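Local coordinates for protein alpha-glucosidase ([Eubacterium] rectale, PDB 6PNR) that probably hydrolyses alpha-linked sulfoquinovosides as a family 31 sulfoquinovosidase, and holds a sulfonated aza-sugar inhibitor in its active site, at residues A[287-292]-A[350-355]. Numbering follows the deposited sequence.
With 9VH ([(3~{S},4~{R},5~{R})-4,5-bis(oxidanyl)piperidin-3-yl]methanesulfonic acid), chain C.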
ATOM      1  N   LEU A 287     -25.248  15.698 -11.854  1.00 29.67           N
ATOM      2  CA  LEU A 287     -25.765  16.363 -13.037  1.00 26.34           C
ATOM      3  C   LEU A 287     -26.217  15.337 -14.064  1.00 27.22           C
ATOM      4  O   LEU A 287     -25.715  14.211 -14.102  1.00 28.17           O
ATOM      5  CB  LEU A 287     -24.694  17.244 -13.684  1.00 24.76           C
ATOM      6  CG  LEU A 287     -24.054  18.295 -12.783  1.00 27.60           C
ATOM      7  CD1 LEU A 287     -22.971  19.078 -13.541  1.00 23.56           C
ATOM      8  CD2 LEU A 287     -25.173  19.195 -12.291  1.00 28.39           C
ATOM      9  N   GLN A 288     -27.120  15.762 -14.943  1.00 25.98           N
ATOM     10  CA  GLN A 288     -27.531  14.951 -16.088  1.00 31.29           C
ATOM     11  C   GLN A 288     -26.599  15.251 -17.261  1.00 24.30           C
ATOM     12  O   GLN A 288     -26.553  16.390 -17.745  1.00 26.95           O
ATOM     13  CB  GLN A 288     -28.999  15.238 -16.437  1.00 31.08           C
ATOM     14  CG  GLN A 288     -29.519  14.592 -17.720  1.00 30.08           C
ATOM     15  CD  GLN A 288     -29.563  13.068 -17.683  1.00 33.32           C
ATOM     16  OE1 GLN A 288     -29.227  12.433 -16.684  1.00 34.38           O
ATOM     17  NE2 GLN A 288     -29.985  12.479 -18.789  1.00 33.86           N
ATOM     18  N   TRP A 289     -25.852  14.237 -17.724  1.00 27.44           N
ATOM     19  CA  TRP A 289     -24.777  14.463 -18.706  1.00 26.07           C
ATOM     20  C   TRP A 289     -25.342  14.400 -20.129  1.00 28.51           C
ATOM     21  O   TRP A 289     -25.155  13.445 -20.888  1.00 29.05           O
ATOM     22  CB  TRP A 289     -23.634  13.475 -18.494  1.00 26.68           C
ATOM     23  CG  TRP A 289     -22.913  13.665 -17.172  1.00 25.69           C
ATOM     24  CD1 TRP A 289     -23.252  14.533 -16.167  1.00 24.66           C
ATOM     25  CD2 TRP A 289     -21.740  12.977 -16.725  1.00 27.51           C
ATOM     26  NE1 TRP A 289     -22.370  14.413 -15.123  1.00 26.44           N
ATOM     27  CE2 TRP A 289     -21.431  13.470 -15.441  1.00 26.81           C
ATOM     28  CE3 TRP A 289     -20.915  11.997 -17.289  1.00 21.60           C
ATOM     29  CZ2 TRP A 289     -20.339  13.024 -14.719  1.00 22.55           C
ATOM     30  CZ3 TRP A 289     -19.834  11.547 -16.562  1.00 25.77           C
ATOM     31  CH2 TRP A 289     -19.551  12.065 -15.290  1.00 24.97           C
ATOM     32  N   ASP A 290     -26.038  15.478 -20.479  1.00 26.36           N
ATOM     33  CA  ASP A 290     -26.687  15.640 -21.779  1.00 31.21           C
ATOM     34  C   ASP A 290     -26.702  17.147 -22.046  1.00 24.22           C
ATOM     35  O   ASP A 290     -27.543  17.858 -21.493  1.00 31.25           O
ATOM     36  CB  ASP A 290     -28.090  15.048 -21.738  1.00 28.45           C
ATOM     37  CG  ASP A 290     -28.737  14.950 -23.111  1.00 34.96           C
ATOM     38  OD1 ASP A 290     -28.012  14.936 -24.129  1.00 31.23           O
ATOM     39  OD2 ASP A 290     -29.984  14.884 -23.155  1.00 34.30           O
ATOM     40  N   TRP A 291     -25.758  17.628 -22.861  1.00 29.23           N
ATOM     41  CA  TRP A 291     -25.341  19.039 -22.839  1.00 26.02           C
ATOM     42  C   TRP A 291     -26.256  19.945 -23.669  1.00 32.44           C
ATOM     43  O   TRP A 291     -25.823  20.638 -24.588  1.00 30.07           O
ATOM     44  CB  TRP A 291     -23.894  19.151 -23.306  1.00 25.74           C
ATOM     45  CG  TRP A 291     -23.036  18.071 -22.720  1.00 27.43           C
ATOM     46  CD1 TRP A 291     -22.280  17.153 -23.402  1.00 27.12           C
ATOM     47  CD2 TRP A 291     -22.884  17.765 -21.330  1.00 25.19           C
ATOM     48  NE1 TRP A 291     -21.661  16.299 -22.514  1.00 27.94           N
ATOM     49  CE2 TRP A 291     -22.007  16.660 -21.237  1.00 30.05           C
ATOM     50  CE3 TRP A 291     -23.392  18.320 -20.149  1.00 27.52           C
ATOM     51  CZ2 TRP A 291     -21.634  16.101 -20.013  1.00 27.19           C
ATOM     52  CZ3 TRP A 291     -23.007  17.762 -18.929  1.00 26.19           C
ATOM     53  CH2 TRP A 291     -22.139  16.673 -18.874  1.00 24.57           C
ATOM     54  N   LYS A 292     -27.541  19.932 -23.305  1.00 26.49           N
ATOM     55  CA  LYS A 292     -28.556  20.873 -23.765  1.00 29.02           C
ATOM     56  C   LYS A 292     -29.311  21.350 -22.538  1.00 30.12           C
ATOM     57  O   LYS A 292     -29.477  20.590 -21.581  1.00 29.56           O
ATOM     58  CB  LYS A 292     -29.541  20.224 -24.750  1.00 30.70           C
ATOM     59  CG  LYS A 292     -28.846  19.469 -25.876  1.00 39.06           C
ATOM     60  CD  LYS A 292     -29.776  19.159 -27.045  1.00 48.30           C
ATOM     61  CE  LYS A 292     -30.779  18.079 -26.724  1.00 57.34           C
ATOM     62  NZ  LYS A 292     -31.579  17.742 -27.941  1.00 57.20           N
ATOM     63  N   VAL A 350     -18.825   3.446 -19.530  1.00 30.42           N
ATOM     64  CA  VAL A 350     -18.057   3.618 -18.303  1.00 30.01           C
ATOM     65  C   VAL A 350     -19.009   3.912 -17.149  1.00 28.03           C
ATOM     66  O   VAL A 350     -19.909   4.755 -17.268  1.00 32.37           O
ATOM     67  CB  VAL A 350     -17.021   4.742 -18.463  1.00 32.14           C
ATOM     68  CG1 VAL A 350     -16.238   4.953 -17.159  1.00 32.54           C
ATOM     69  CG2 VAL A 350     -16.068   4.425 -19.634  1.00 33.01           C
ATOM     70  N   ASP A 351     -18.793   3.229 -16.021  1.00 32.07           N
ATOM     71  CA  ASP A 351     -19.569   3.442 -14.801  1.00 36.01           C
ATOM     72  C   ASP A 351     -19.010   4.645 -14.047  1.00 30.30           C
ATOM     73  O   ASP A 351     -17.869   4.617 -13.570  1.00 33.67           O
ATOM     74  CB  ASP A 351     -19.527   2.186 -13.930  1.00 35.22           C
ATOM     75  CG  ASP A 351     -20.358   2.313 -12.656  1.00 41.94           C
ATOM     76  OD1 ASP A 351     -21.094   3.308 -12.497  1.00 37.26           O
ATOM     77  OD2 ASP A 351     -20.276   1.411 -11.798  1.00 45.26           O
ATOM     78  N   PHE A 352     -19.798   5.708 -13.942  1.00 31.16           N
ATOM     79  CA  PHE A 352     -19.381   6.899 -13.214  1.00 29.82           C
ATOM     80  C   PHE A 352     -19.937   6.940 -11.797  1.00 32.57           C
ATOM     81  O   PHE A 352     -19.751   7.942 -11.097  1.00 33.76           O
ATOM     82  CB  PHE A 352     -19.783   8.154 -13.992  1.00 25.94           C
ATOM     83  CG  PHE A 352     -18.883   8.432 -15.158  1.00 29.61           C
ATOM     84  CD1 PHE A 352     -17.763   9.224 -15.007  1.00 28.52           C
ATOM     85  CD2 PHE A 352     -19.119   7.841 -16.387  1.00 27.32           C
ATOM     86  CE1 PHE A 352     -16.912   9.456 -16.076  1.00 32.53           C
ATOM     87  CE2 PHE A 352     -18.276   8.061 -17.454  1.00 29.67           C
ATOM     88  CZ  PHE A 352     -17.167   8.868 -17.303  1.00 31.54           C
ATOM     89  N   GLY A 353     -20.603   5.872 -11.362  1.00 30.15           N
ATOM     90  CA  GLY A 353     -21.213   5.813 -10.046  1.00 30.76           C
ATOM     91  C   GLY A 353     -22.721   5.818 -10.125  1.00 30.53           C
ATOM     92  O   GLY A 353     -23.352   6.864  -9.936  1.00 30.52           O
ATOM     93  N   GLU A 354     -23.310   4.659 -10.427  1.00 29.64           N
ATOM     94  CA  GLU A 354     -24.754   4.455 -10.539  1.00 30.49           C
ATOM     95  C   GLU A 354     -25.329   5.064 -11.814  1.00 34.38           C
ATOM     96  O   GLU A 354     -26.554   5.233 -11.920  1.00 30.35           O
ATOM     97  CB  GLU A 354     -25.504   4.975  -9.297  1.00 35.65           C
ATOM     98  CG  GLU A 354     -25.044   4.275  -8.011  1.00 40.38           C
ATOM     99  CD  GLU A 354     -25.389   5.003  -6.700  1.00 41.49           C
ATOM    100  OE1 GLU A 354     -26.284   5.871  -6.669  1.00 38.15           O
ATOM    101  OE2 GLU A 354     -24.749   4.670  -5.678  1.00 51.93           O
ATOM    102  N   PHE A 355     -24.479   5.421 -12.779  1.00 28.67           N
ATOM    103  CA  PHE A 355     -24.932   5.727 -14.129  1.00 32.73           C
ATOM    104  C   PHE A 355     -23.774   5.472 -15.084  1.00 32.66           C
ATOM    105  O   PHE A 355     -22.608   5.492 -14.689  1.00 33.79           O
ATOM    106  CB  PHE A 355     -25.484   7.164 -14.260  1.00 31.17           C
ATOM    107  CG  PHE A 355     -24.485   8.277 -13.968  1.00 32.49           C
ATOM    108  CD1 PHE A 355     -24.228   8.682 -12.664  1.00 31.75           C
ATOM    109  CD2 PHE A 355     -23.868   8.962 -15.002  1.00 30.69           C
ATOM    110  CE1 PHE A 355     -23.350   9.722 -12.396  1.00 30.83           C
ATOM    111  CE2 PHE A 355     -22.979  10.005 -14.745  1.00 29.36           C
ATOM    112  CZ  PHE A 355     -22.728  10.391 -13.439  1.00 26.91           C
TER
HETATM  113  O1  9VH C 701     -21.557  15.587  -9.993  1.00 27.86           O
HETATM  114  S1  9VH C 701     -21.119  15.748 -11.369  1.00 26.85           S
HETATM  115  O2  9VH C 701     -20.109  14.770 -11.689  1.00 27.71           O
HETATM  116  O3  9VH C 701     -22.241  15.775 -12.276  1.00 25.35           O
HETATM  117  C1  9VH C 701     -20.366  17.351 -11.415  1.00 24.09           C
HETATM  118  C2  9VH C 701     -19.093  17.482 -10.569  1.00 25.00           C
HETATM  119  C3  9VH C 701     -17.968  16.762 -11.296  1.00 30.34           C
HETATM  120  N1  9VH C 701     -16.603  17.001 -10.828  1.00 27.13           N
HETATM  121  C4  9VH C 701     -16.301  18.427 -10.698  1.00 22.44           C
HETATM  122  C5  9VH C 701     -17.319  19.095  -9.787  1.00 25.66           C
HETATM  123  O4  9VH C 701     -16.982  20.476  -9.684  1.00 26.17           O
HETATM  124  C6  9VH C 701     -18.719  18.950 -10.369  1.00 24.40           C
HETATM  125  O5  9VH C 701     -19.676  19.586  -9.527  1.00 25.73           O
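The indole of W289 meets two phenyl rings in different ways, offering its edge to the face of F352 and a face to the edge of F355. Its far rim, CZ3 and CH2, is pushed against the face of F352, with CH2 3.4 Å from CD1 of F352 and the two planes inclined at 68°. F355 instead drives its own CE2–CZ edge into one face of the indole, where CZ of F355 lies 3.8 Å from CZ2 of W289 and the planes stand nearly perpendicular. Both are T-shaped stacks, and no hydrogen bond joins the two segments. With CG between its backbone N and carbonyl carbon (chi1 62°), F355 turns its ring edge to the indole, while its ring also packs against CB of F352. The backbone that carries F352 is turned by an Asx turn, OD1 of D351 accepting from N of G353 at 2.8 Å.

Wedged in this way, the indole presents NE1 to the inhibitor: the W289 NE1 bond to sulfonate O3 of 9VH is 3.2 Å long and almost straight, at 169°. The same oxygen takes a weak bond from the backbone N of L287. A leucine in place of W289 would probably leave O3 without its straight N-H donor and deprive both phenyl rings of their aromatic partner. R286 and Q273 also bind the inhibitor, and F391 meets the indole as well. The aromatic cluster thus backs the sulfonate-binding pocket in the TIM-barrel domain of this family 31 glycosidase, consistent with recognition of sulfoquinovose.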